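Local structure of VIN1 (Oscarella pearsei, 6BFI) at residues Val17-Gln20 / Val21-Val25; Leu182-Leu185 / Ala186-Gln189; Asp286-Arg289 / Ser290-Asp293; Ala673-Ser676 / Val677-Ala681; Lys808-Ile811 / Arg812-Ala816. The protein binds actin filaments as a vinculin-family protein and may play a role in cell-cell adhesion. All coordinates share one frame; numbering follows the deposited sequence.

Interaction 1 (Val17-Gln20 / Val21-Val25)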
loop_
_atom_site.group_PDB
_atom_site.type_symbol
_atom_site.label_atom_id
_atom_site.label_comp_id
_atom_site.label_asym_id
_atom_site.label_seq_id
_atom_site.Cartn_x
_atom_site.Cartn_y
_atom_site.Cartn_z
ATOM N N VAL A 17 18.778 26.365 -7.953
ATOM C CA VAL A 17 18.952 27.667 -7.317
ATOM C C VAL A 17 19.225 27.501 -5.827
ATOM O O VAL A 17 20.084 28.187 -5.258
ATOM C CB VAL A 17 17.723 28.559 -7.574
ATOM C CG1 VAL A 17 17.941 29.946 -6.986
ATOM C CG2 VAL A 17 17.436 28.648 -9.066
ATOM N N ALA A 18 18.500 26.592 -5.170
ATOM C CA ALA A 18 18.783 26.301 -3.768
ATOM C C ALA A 18 20.190 25.744 -3.603
ATOM O O ALA A 18 20.867 26.026 -2.606
ATOM C CB ALA A 18 17.748 25.325 -3.212
ATOM N N GLN A 19 20.650 24.956 -4.579
ATOM C CA GLN A 19 22.018 24.452 -4.538
ATOM C C GLN A 19 23.026 25.599 -4.615
ATOM O O GLN A 19 23.995 25.644 -3.847
ATOM C CB GLN A 19 22.227 23.451 -5.676
ATOM C CG GLN A 19 23.364 22.468 -5.459
ATOM C CD GLN A 19 24.700 23.011 -5.917
ATOM O OE1 GLN A 19 24.767 24.029 -6.606
ATOM N NE2 GLN A 19 25.775 22.332 -5.538
ATOM N N GLN A 20 22.797 26.547 -5.530
ATOM C CA GLN A 20 23.706 27.681 -5.679
ATOM C C GLN A 20 23.727 28.549 -4.426
ATOM O O GLN A 20 24.794 28.995 -3.987
ATOM C CB GLN A 20 23.306 28.517 -6.896
ATOM C CG GLN A 20 23.556 27.853 -8.236
ATOM C CD GLN A 20 23.096 28.709 -9.401
ATOM O OE1 GLN A 20 22.064 29.376 -9.327
ATOM N NE2 GLN A 20 23.868 28.704 -10.481
ATOM N N VAL A 21 22.554 28.811 -3.848
ATOM C CA VAL A 21 22.479 29.618 -2.631
ATOM C C VAL A 21 23.205 28.917 -1.488
ATOM O O VAL A 21 23.985 29.532 -0.745
ATOM C CB VAL A 21 21.009 29.907 -2.282
ATOM C CG1 VAL A 21 20.857 30.201 -0.805
ATOM C CG2 VAL A 21 20.490 31.062 -3.120
ATOM N N GLY A 22 22.954 27.615 -1.334
ATOM C CA GLY A 22 23.697 26.842 -0.356
ATOM C C GLY A 22 25.194 26.958 -0.546
ATOM O O GLY A 22 25.946 27.087 0.424
ATOM N N GLN A 23 25.651 26.940 -1.803
ATOM C CA GLN A 23 27.075 27.129 -2.058
ATOM C C GLN A 23 27.536 28.531 -1.678
ATOM O O GLN A 23 28.691 28.710 -1.275
ATOM C CB GLN A 23 27.399 26.837 -3.521
ATOM C CG GLN A 23 27.418 25.356 -3.856
ATOM C CD GLN A 23 28.282 25.046 -5.061
ATOM O OE1 GLN A 23 28.610 25.934 -5.849
ATOM N NE2 GLN A 23 28.666 23.783 -5.205
ATOM N N LEU A 24 26.659 29.533 -1.795
ATOM C CA LEU A 24 27.010 30.868 -1.315
ATOM C C LEU A 24 27.241 30.865 0.190
ATOM O O LEU A 24 28.211 31.459 0.681
ATOM C CB LEU A 24 25.920 31.872 -1.687
ATOM C CG LEU A 24 25.912 32.358 -3.134
ATOM C CD1 LEU A 24 24.708 33.254 -3.391
ATOM C CD2 LEU A 24 27.209 33.091 -3.443
ATOM N N VAL A 25 26.362 30.197 0.940
ATOM C CA VAL A 25 26.561 30.098 2.385
ATOM C C VAL A 25 27.849 29.342 2.700
ATOM O O VAL A 25 28.619 29.737 3.586
ATOM C CB VAL A 25 25.336 29.440 3.047
ATOM C CG1 VAL A 25 25.579 29.240 4.536
ATOM C CG2 VAL A 25 24.093 30.286 2.815
#
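Val-17 and Val-21, one turn apart on the alpha-helix 8-32, begin a run of i to i+4 contacts within one of the long helices from which the vinculin fold is built. Four backbone bonds carry the run. Val-21 N donates to Val-17 O at 2.9 Å with an N-H...O angle of 165°, and Gly-22 N donates to Ala-18 O equally straight. Gln-23 N to Gln-19 O and Leu-24 N to Gln-20 O follow; the last is the most bent of the four at 144°.

The aliphatic groups of Val-21 and Leu-24 lie against carbonyl oxygens of the preceding turn. Val-21 sets CG2 beside its own backbone N, with CG1 anti to that atom, and this brings CG2 alongside Val-17 O at 3.6 Å. On the next turn Leu-24 CG stands 3.6 Å from Gln-20 O. Apolar packing is made beyond the segment: Val-17, Ala-18 and Val-21 pack on helix 102-145, Leu-24 rests on Leu-43 and Val-44 of helix 41-59, and Val-25 reaches helix 718-745. Helix 8-32 is therefore covered by several neighbours, one of them distant in sequence.

Polar side chains meet on a less buried flank. The Gln-19 chain turns at chi2, and its amide crosses that of Gln-23 with the two planes 53° apart. The aliphatic part of Gln-23 passes close to the backbone of the preceding turn, its CG lying 3.4 Å from Gln-19 O.

Interaction 2 (Leu182-Leu185 / Ala186-Gln189)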
loop_
_atom_site.group_PDB
_atom_site.type_symbol
_atom_site.label_atom_id
_atom_site.label_comp_id
_atom_site.label_asym_id
_atom_site.label_seq_id
_atom_site.Cartn_x
_atom_site.Cartn_y
_atom_site.Cartn_z
ATOM N N LEU A 182 3.009 15.852 -11.476
ATOM C CA LEU A 182 3.173 15.827 -10.030
ATOM C C LEU A 182 4.416 15.037 -9.634
ATOM O O LEU A 182 4.778 14.047 -10.276
ATOM C CB LEU A 182 1.932 15.230 -9.366
ATOM C CG LEU A 182 0.620 15.994 -9.579
ATOM C CD1 LEU A 182 -0.527 15.319 -8.836
ATOM C CD2 LEU A 182 0.761 17.448 -9.149
ATOM N N THR A 183 5.079 15.496 -8.573
ATOM C CA THR A 183 6.258 14.819 -8.048
ATOM C C THR A 183 5.914 13.712 -7.066
ATOM O O THR A 183 6.770 12.868 -6.781
ATOM C CB THR A 183 7.188 15.824 -7.360
ATOM O OG1 THR A 183 6.444 16.574 -6.388
ATOM C CG2 THR A 183 7.798 16.775 -8.375
ATOM N N ASN A 184 4.692 13.704 -6.544
ATOM C CA ASN A 184 4.236 12.673 -5.622
ATOM C C ASN A 184 3.535 11.574 -6.411
ATOM O O ASN A 184 2.485 11.813 -7.016
ATOM C CB ASN A 184 3.293 13.275 -4.582
ATOM C CG ASN A 184 3.043 12.353 -3.411
ATOM O OD1 ASN A 184 2.965 11.132 -3.565
ATOM N ND2 ASN A 184 2.917 12.930 -2.229
ATOM N N LEU A 185 4.116 10.373 -6.405
ATOM C CA LEU A 185 3.531 9.266 -7.152
ATOM C C LEU A 185 2.170 8.863 -6.598
ATOM O O LEU A 185 1.302 8.420 -7.359
ATOM C CB LEU A 185 4.480 8.066 -7.143
ATOM C CG LEU A 185 5.770 8.202 -7.954
ATOM C CD1 LEU A 185 6.689 7.017 -7.693
ATOM C CD2 LEU A 185 5.460 8.324 -9.439
ATOM N N ALA A 186 1.967 9.006 -5.287
ATOM C CA ALA A 186 0.693 8.620 -4.690
ATOM C C ALA A 186 -0.447 9.486 -5.212
ATOM O O ALA A 186 -1.525 8.974 -5.539
ATOM C CB ALA A 186 0.783 8.703 -3.166
ATOM N N HIS A 187 -0.225 10.800 -5.303
ATOM C CA HIS A 187 -1.251 11.692 -5.833
ATOM C C HIS A 187 -1.590 11.339 -7.276
ATOM O O HIS A 187 -2.768 11.278 -7.655
ATOM C CB HIS A 187 -0.783 13.143 -5.730
ATOM C CG HIS A 187 -0.578 13.609 -4.324
ATOM N ND1 HIS A 187 -1.148 12.976 -3.241
ATOM C CD2 HIS A 187 0.134 14.644 -3.822
ATOM C CE1 HIS A 187 -0.797 13.602 -2.132
ATOM N NE2 HIS A 187 -0.018 14.618 -2.457
ATOM N N ALA A 188 -0.563 11.102 -8.096
ATOM C CA ALA A 188 -0.800 10.706 -9.479
ATOM C C ALA A 188 -1.602 9.413 -9.546
ATOM O O ALA A 188 -2.493 9.267 -10.393
ATOM C CB ALA A 188 0.530 10.557 -10.217
ATOM N N GLN A 189 -1.313 8.471 -8.644
ATOM C CA GLN A 189 -2.041 7.207 -8.642
ATOM C C GLN A 189 -3.501 7.406 -8.247
ATOM O O GLN A 189 -4.392 6.759 -8.809
ATOM C CB GLN A 189 -1.363 6.209 -7.706
ATOM C CG GLN A 189 -1.949 4.814 -7.796
ATOM C CD GLN A 189 -1.935 4.277 -9.215
ATOM O OE1 GLN A 189 -0.878 4.159 -9.836
ATOM N NE2 GLN A 189 -3.115 3.958 -9.739
#
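The His-187 imidazole carries the Asn-184 amide over one face: Asn-184 ND2 lies 3.4 Å from His-187 NE2, above the ring plane and offset toward the rim. The two planes are 32° apart, so the amide leans on the ring instead of stacking flat, and the geometry of this pair is too poor for a hydrogen bond. Asn-184 CB extends the overlap, coming within 3.5 Å of His-187 CD2. The ring's polar partner is elsewhere: NE2 bonds to the carbonyl oxygen of Thr-253, which is likely to fix the rotation of the imidazole.

Asn-184 is the N-cap of helix 185-215, and the OD1 branch of its amide makes the capping bond. With Asn-184 CG anti to the backbone N (chi1 -166°), OD1 swings over the first turn and accepts from Ala-186 N at 2.9 Å, a bond bent to 136° at the hydrogen. OD1 also sits 3.3 Å from Ala-186 CB. Behind the cap, the i to i+4 pattern opens with a weak bond from Ala-188 N to Asn-184 O at 3.3 Å and continues with Gln-189 N donating to Leu-185 O at 2.9 Å.

Ahead of the cap, Leu-182 crosses the base of the histidine at about a right angle, its CD1 3.8 Å from His-187 CB. Phe-255 and Glu-256, in the loop that also supplies Thr-253, touch Asn-184 from outside the segment.

Interaction 3 (Asp286-Arg289 / Ser290-Asp293)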
loop_
_atom_site.group_PDB
_atom_site.type_symbol
_atom_site.label_atom_id
_atom_site.label_comp_id
_atom_site.label_asym_id
_atom_site.label_seq_id
_atom_site.Cartn_x
_atom_site.Cartn_y
_atom_site.Cartn_z
ATOM N N ASP A 286 16.419 -14.144 27.131
ATOM C CA ASP A 286 15.581 -13.092 27.690
ATOM C C ASP A 286 14.214 -13.630 28.098
ATOM O O ASP A 286 13.507 -14.243 27.293
ATOM C CB ASP A 286 15.419 -11.958 26.679
ATOM C CG ASP A 286 15.025 -10.650 27.333
ATOM O OD1 ASP A 286 14.545 -10.681 28.485
ATOM O OD2 ASP A 286 15.194 -9.590 26.694
ATOM N N ILE A 287 13.847 -13.395 29.359
ATOM C CA ILE A 287 12.503 -13.664 29.860
ATOM C C ILE A 287 12.053 -12.478 30.705
ATOM O O ILE A 287 11.316 -12.639 31.685
ATOM C CB ILE A 287 12.442 -14.971 30.673
ATOM C CG1 ILE A 287 13.449 -14.938 31.824
ATOM C CG2 ILE A 287 12.677 -16.173 29.776
ATOM C CD1 ILE A 287 13.251 -16.049 32.829
ATOM N N SER A 288 12.493 -11.281 30.329
ATOM C CA SER A 288 12.162 -10.076 31.073
ATOM C C SER A 288 10.673 -9.752 30.939
ATOM O O SER A 288 9.910 -10.438 30.253
ATOM C CB SER A 288 13.012 -8.907 30.589
ATOM O OG SER A 288 12.784 -8.659 29.212
ATOM N N ARG A 289 10.262 -8.674 31.608
ATOM C CA ARG A 289 8.859 -8.275 31.586
ATOM C C ARG A 289 8.436 -7.818 30.196
ATOM O O ARG A 289 7.299 -8.063 29.775
ATOM C CB ARG A 289 8.622 -7.174 32.618
ATOM C CG ARG A 289 7.188 -7.054 33.099
ATOM C CD ARG A 289 7.142 -6.405 34.474
ATOM N NE ARG A 289 5.790 -6.356 35.022
ATOM C CZ ARG A 289 5.195 -7.374 35.636
ATOM N NH1 ARG A 289 5.830 -8.530 35.779
ATOM N NH2 ARG A 289 3.963 -7.237 36.105
ATOM N N SER A 290 9.340 -7.163 29.464
ATOM C CA SER A 290 9.019 -6.703 28.115
ATOM C C SER A 290 8.719 -7.879 27.193
ATOM O O SER A 290 7.682 -7.911 26.516
ATOM C CB SER A 290 10.177 -5.872 27.563
ATOM O OG SER A 290 10.840 -5.166 28.599
ATOM N N THR A 291 9.625 -8.860 27.161
ATOM C CA THR A 291 9.443 -10.008 26.281
ATOM C C THR A 291 8.174 -10.773 26.627
ATOM O O THR A 291 7.409 -11.150 25.733
ATOM C CB THR A 291 10.664 -10.925 26.354
ATOM O OG1 THR A 291 10.777 -11.472 27.674
ATOM C CG2 THR A 291 11.925 -10.144 26.025
ATOM N N LEU A 292 7.923 -10.998 27.919
ATOM C CA LEU A 292 6.708 -11.705 28.314
ATOM C C LEU A 292 5.455 -10.908 27.973
ATOM O O LEU A 292 4.422 -11.500 27.638
ATOM C CB LEU A 292 6.746 -12.033 29.807
ATOM C CG LEU A 292 7.832 -13.022 30.234
ATOM C CD1 LEU A 292 7.588 -13.517 31.653
ATOM C CD2 LEU A 292 7.920 -14.190 29.261
ATOM N N ASP A 293 5.518 -9.577 28.046
ATOM C CA ASP A 293 4.384 -8.767 27.613
ATOM C C ASP A 293 4.112 -8.966 26.126
ATOM O O ASP A 293 2.959 -9.148 25.712
ATOM C CB ASP A 293 4.634 -7.291 27.927
ATOM C CG ASP A 293 4.510 -6.979 29.408
ATOM O OD1 ASP A 293 3.793 -7.719 30.114
ATOM O OD2 ASP A 293 5.129 -5.993 29.866
#
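Ser-288 O takes two donors from the first turn of helix 289-306. Leu-292 N reaches it at 3.1 Å with a nearly straight N-H...O angle of 168°, and Thr-291 OG1 donates to it at 2.9 Å, both from the same face of the carbonyl plane. Thr-291 can do this because its OG1 stands between its backbone N and carbonyl carbon (chi1 65°). Ser-288 is the N-cap, and its own donors turn backward: Ser-288 N and Ser-288 OG each donate to Asp-286 OD1 at 2.8 Å, the N-H bond closing an Asx turn. The hydroxyl meets OD1 on the syn side, 25° out of the carboxylate plane.

The Thr-291 methyl lies against the carboxylate, CG2 being 3.4 Å from Asp-286 OD2. Replacing Asp-286 with an alanine would probably leave Ser-288 N and OG without their shared acceptor and the Thr-291 methyl without the carboxylate it packs against. Further along, Asp-293 N donates to Arg-289 O at 2.9 Å. Ile-287 packs on Leu-332 and Gln-336 of helix 312-338, tying the turn to its neighbour. A carboxylate beside the N-terminus of a helix is likely to be stabilised by the helix dipole, so Asp-286 probably stays charged while it orders the turn.

Interaction 4 (Ala673-Ser676 / Val677-Ala681)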
loop_
_atom_site.group_PDB
_atom_site.type_symbol
_atom_site.label_atom_id
_atom_site.label_comp_id
_atom_site.label_asym_id
_atom_site.label_seq_id
_atom_site.Cartn_x
_atom_site.Cartn_y
_atom_site.Cartn_z
ATOM N N ALA A 673 14.416 10.194 15.470
ATOM C CA ALA A 673 14.217 9.379 14.273
ATOM C C ALA A 673 15.511 8.682 13.862
ATOM O O ALA A 673 15.522 7.481 13.552
ATOM C CB ALA A 673 13.680 10.245 13.131
ATOM N N ALA A 674 16.619 9.428 13.868
ATOM C CA ALA A 674 17.919 8.833 13.575
ATOM C C ALA A 674 18.275 7.738 14.572
ATOM O O ALA A 674 18.956 6.771 14.213
ATOM C CB ALA A 674 19.001 9.914 13.558
ATOM N N ALA A 675 17.827 7.867 15.823
ATOM C CA ALA A 675 18.083 6.838 16.825
ATOM C C ALA A 675 17.239 5.595 16.597
ATOM O O ALA A 675 17.710 4.482 16.853
ATOM C CB ALA A 675 17.822 7.390 18.227
ATOM N N SER A 676 16.005 5.756 16.112
ATOM C CA SER A 676 15.211 4.587 15.749
ATOM C C SER A 676 15.837 3.847 14.577
ATOM O O SER A 676 15.851 2.612 14.553
ATOM C CB SER A 676 13.777 5.000 15.419
ATOM O OG SER A 676 13.727 5.758 14.223
ATOM N N VAL A 677 16.367 4.582 13.597
ATOM C CA VAL A 677 17.028 3.922 12.472
ATOM C C VAL A 677 18.303 3.225 12.934
ATOM O O VAL A 677 18.525 2.039 12.647
ATOM C CB VAL A 677 17.314 4.933 11.348
ATOM C CG1 VAL A 677 18.293 4.351 10.358
ATOM C CG2 VAL A 677 16.026 5.312 10.655
ATOM N N PHE A 678 19.162 3.954 13.654
ATOM C CA PHE A 678 20.406 3.377 14.152
ATOM C C PHE A 678 20.140 2.143 15.002
ATOM O O PHE A 678 20.888 1.162 14.938
ATOM C CB PHE A 678 21.184 4.422 14.954
ATOM C CG PHE A 678 22.480 3.916 15.520
ATOM C CD1 PHE A 678 23.641 3.956 14.766
ATOM C CD2 PHE A 678 22.541 3.406 16.806
ATOM C CE1 PHE A 678 24.837 3.490 15.284
ATOM C CE2 PHE A 678 23.731 2.940 17.327
ATOM C CZ PHE A 678 24.881 2.983 16.564
ATOM N N ARG A 679 19.074 2.171 15.802
ATOM C CA ARG A 679 18.753 1.023 16.638
ATOM C C ARG A 679 18.193 -0.128 15.816
ATOM O O ARG A 679 18.430 -1.294 16.147
ATOM C CB ARG A 679 17.765 1.435 17.725
ATOM C CG ARG A 679 17.712 0.488 18.901
ATOM C CD ARG A 679 17.170 1.188 20.134
ATOM N NE ARG A 679 17.975 2.350 20.513
ATOM C CZ ARG A 679 17.621 3.613 20.291
ATOM N NH1 ARG A 679 16.469 3.884 19.693
ATOM N NH2 ARG A 679 18.417 4.606 20.668
ATOM N N GLU A 680 17.451 0.174 14.747
ATOM C CA GLU A 680 16.977 -0.888 13.866
ATOM C C GLU A 680 18.142 -1.601 13.193
ATOM O O GLU A 680 18.160 -2.834 13.104
ATOM C CB GLU A 680 16.018 -0.319 12.819
ATOM C CG GLU A 680 15.474 -1.352 11.839
ATOM C CD GLU A 680 14.533 -2.343 12.496
ATOM O OE1 GLU A 680 13.915 -1.990 13.523
ATOM O OE2 GLU A 680 14.414 -3.478 11.986
ATOM N N ALA A 681 19.132 -0.843 12.721
ATOM C CA ALA A 681 20.275 -1.448 12.048
ATOM C C ALA A 681 21.322 -1.997 13.011
ATOM O O ALA A 681 22.172 -2.788 12.586
ATOM C CB ALA A 681 20.928 -0.432 11.109
#
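Ala-673 O accepts twice: Val-677 N donates to it at 3.0 Å with an N-H...O angle of 160°, and Ser-676 OG donates to it at 2.6 Å. The same oxygen has Val-677 CG2 alongside at 3.7 Å. Ala-674 comes next, its carbonyl oxygen receiving Phe-678 N at 2.9 Å, with Phe-678 CB close beside that oxygen. The phenyl ring leads away from this turn toward Leu-658 and Arg-659 of helix 649-659 and Ala-699 of helix 690-710.

Ala-675 O is taken by Arg-679 N at 2.9 Å and also lies under one face of the Arg-679 guanidinium. The arginine folds back at chi3 (-59°), which places NH1 3.2 Å from Ala-675 O, although at an angle too poor for a bond; NH2 sits 3.8 Å from Ala-675 CB. Ser-676 turns its OG between its own N and carbonyl carbon (chi1 68°), a rotation that lets it reach back to Ala-673 O, while its own carbonyl oxygen accepts from Glu-680 N.

Ala-674 meets Met-702 and Met-804, and Ala-675 meets Leu-658; the small side chains are consistent with close helix approach. Such packing of one short alpha-helix, 669-682, among helices 649-659, 690-710 and 786-817 is characteristic of the helical-bundle architecture of the vinculin family.

Interaction 5 (Lys808-Ile811 / Arg812-Ala816)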
loop_
_atom_site.group_PDB
_atom_site.type_symbol
_atom_site.label_atom_id
_atom_site.label_comp_id
_atom_site.label_asym_id
_atom_site.label_seq_id
_atom_site.Cartn_x
_atom_site.Cartn_y
_atom_site.Cartn_z
ATOM N N LYS A 808 14.250 2.825 7.542
ATOM C CA LYS A 808 14.012 1.698 8.441
ATOM C C LYS A 808 13.177 0.615 7.759
ATOM O O LYS A 808 13.552 -0.573 7.740
ATOM C CB LYS A 808 13.332 2.214 9.710
ATOM C CG LYS A 808 12.716 1.167 10.605
ATOM C CD LYS A 808 12.127 1.838 11.836
ATOM C CE LYS A 808 11.358 0.858 12.698
ATOM N NZ LYS A 808 10.841 1.508 13.934
ATOM N N ASP A 809 12.045 1.012 7.170
ATOM C CA ASP A 809 11.235 0.050 6.430
ATOM C C ASP A 809 12.012 -0.567 5.273
ATOM O O ASP A 809 11.714 -1.692 4.858
ATOM C CB ASP A 809 9.955 0.717 5.927
ATOM C CG ASP A 809 9.005 1.076 7.054
ATOM O OD1 ASP A 809 8.916 0.299 8.028
ATOM O OD2 ASP A 809 8.350 2.137 6.969
ATOM N N VAL A 810 13.014 0.142 4.748
ATOM C CA VAL A 810 13.865 -0.430 3.709
ATOM C C VAL A 810 14.798 -1.482 4.299
ATOM O O VAL A 810 15.123 -2.474 3.634
ATOM C CB VAL A 810 14.640 0.683 2.978
ATOM C CG1 VAL A 810 15.828 0.115 2.212
ATOM C CG2 VAL A 810 13.720 1.421 2.019
ATOM N N ILE A 811 15.244 -1.295 5.545
ATOM C CA ILE A 811 16.002 -2.348 6.220
ATOM C C ILE A 811 15.169 -3.619 6.291
ATOM O O ILE A 811 15.580 -4.688 5.820
ATOM C CB ILE A 811 16.433 -1.901 7.627
ATOM C CG1 ILE A 811 17.246 -0.613 7.582
ATOM C CG2 ILE A 811 17.234 -3.003 8.312
ATOM C CD1 ILE A 811 17.526 -0.072 8.960
ATOM N N ARG A 812 13.969 -3.513 6.874
ATOM C CA ARG A 812 13.151 -4.711 7.046
ATOM C C ARG A 812 12.771 -5.331 5.703
ATOM O O ARG A 812 12.839 -6.556 5.533
ATOM C CB ARG A 812 11.906 -4.383 7.867
ATOM C CG ARG A 812 12.221 -3.912 9.277
ATOM C CD ARG A 812 10.957 -3.653 10.076
ATOM N NE ARG A 812 11.259 -3.102 11.392
ATOM C CZ ARG A 812 10.340 -2.782 12.297
ATOM N NH1 ARG A 812 9.053 -2.961 12.030
ATOM N NH2 ARG A 812 10.708 -2.288 13.471
ATOM N N ALA A 813 12.381 -4.501 4.732
ATOM C CA ALA A 813 11.988 -5.023 3.428
ATOM C C ALA A 813 13.163 -5.655 2.693
ATOM O O ALA A 813 12.970 -6.585 1.902
ATOM C CB ALA A 813 11.366 -3.915 2.578
ATOM N N SER A 814 14.380 -5.164 2.934
ATOM C CA SER A 814 15.556 -5.771 2.319
ATOM C C SER A 814 15.863 -7.122 2.949
ATOM O O SER A 814 16.188 -8.088 2.244
ATOM C CB SER A 814 16.756 -4.833 2.443
ATOM O OG SER A 814 16.486 -3.574 1.854
ATOM N N GLU A 815 15.767 -7.207 4.280
ATOM C CA GLU A 815 15.913 -8.499 4.942
ATOM C C GLU A 815 14.876 -9.491 4.431
ATOM O O GLU A 815 15.169 -10.682 4.272
ATOM C CB GLU A 815 15.803 -8.327 6.458
ATOM C CG GLU A 815 16.179 -9.564 7.267
ATOM C CD GLU A 815 15.015 -10.514 7.477
ATOM O OE1 GLU A 815 13.862 -10.115 7.210
ATOM O OE2 GLU A 815 15.255 -11.663 7.910
ATOM N N ALA A 816 13.658 -9.014 4.158
ATOM C CA ALA A 816 12.630 -9.894 3.610
ATOM C C ALA A 816 12.945 -10.287 2.172
ATOM O O ALA A 816 12.648 -11.411 1.750
ATOM C CB ALA A 816 11.261 -9.223 3.695
#
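Lys-808 lays its CE over one face of the Arg-812 guanidinium, 3.3 Å from Arg-812 NH2. The two chains run side by side and point the same way; Lys-808 is extended from a CG anti to its backbone N (chi1 166°), and Arg-812 is straight from CG to NE. Their charged ends are near each other, with Lys-808 NZ 3.8 Å from Arg-812 NH2. An opposing charge comes from Glu-680 of helix 669-682, whose OE1 makes a salt bridge with Arg-812 NH2. A methionine in place of Arg-812 would probably leave Glu-680 without this mate and Lys-808 CE without the flat surface it covers.

Ordinary helix bonds run beneath: Arg-812 N donates to Lys-808 O at 3.1 Å (162°), and Ala-813 N to Asp-809 O at 2.9 Å. Two residues after Lys-808, Val-810 O accepts from Ser-814 N at 2.9 Å; Ser-814 OG is modelled 2.5 Å from it, too short to be trusted. Val-810 packs on Leu-759 and Ser-814 on Leu-756, both of helix 750-760, while Ile-811 faces Val-695 of helix 690-710. With Glu-680 bridging to the arginine and touching the lysine, its negative charge is likely to offset the cost of two positive ends so close.

How the interactions relate
Interactions 4 and 5 join directly: their centres are about 13 Å apart, and Glu-680 of 673-681 reaches Arg-812, Lys-808 and Ile-811 of 808-816. Both also use helix 690-710 as a common neighbour. The others are separate, interactions 1 and 3 being the most distant pair at about 51 Å between centres. Interactions 1 and 4 are buried turns within helices and rest mainly on backbone bonds, with polar side chains at the margin, whereas interaction 5, partly buried, sets two positive side chains together. Interactions 2 and 3, also partly buried, mark helix starts but differ in chemistry: an asparagine side chain caps 185-215, while before 289-306 an Asx turn steadies the N-cap serine.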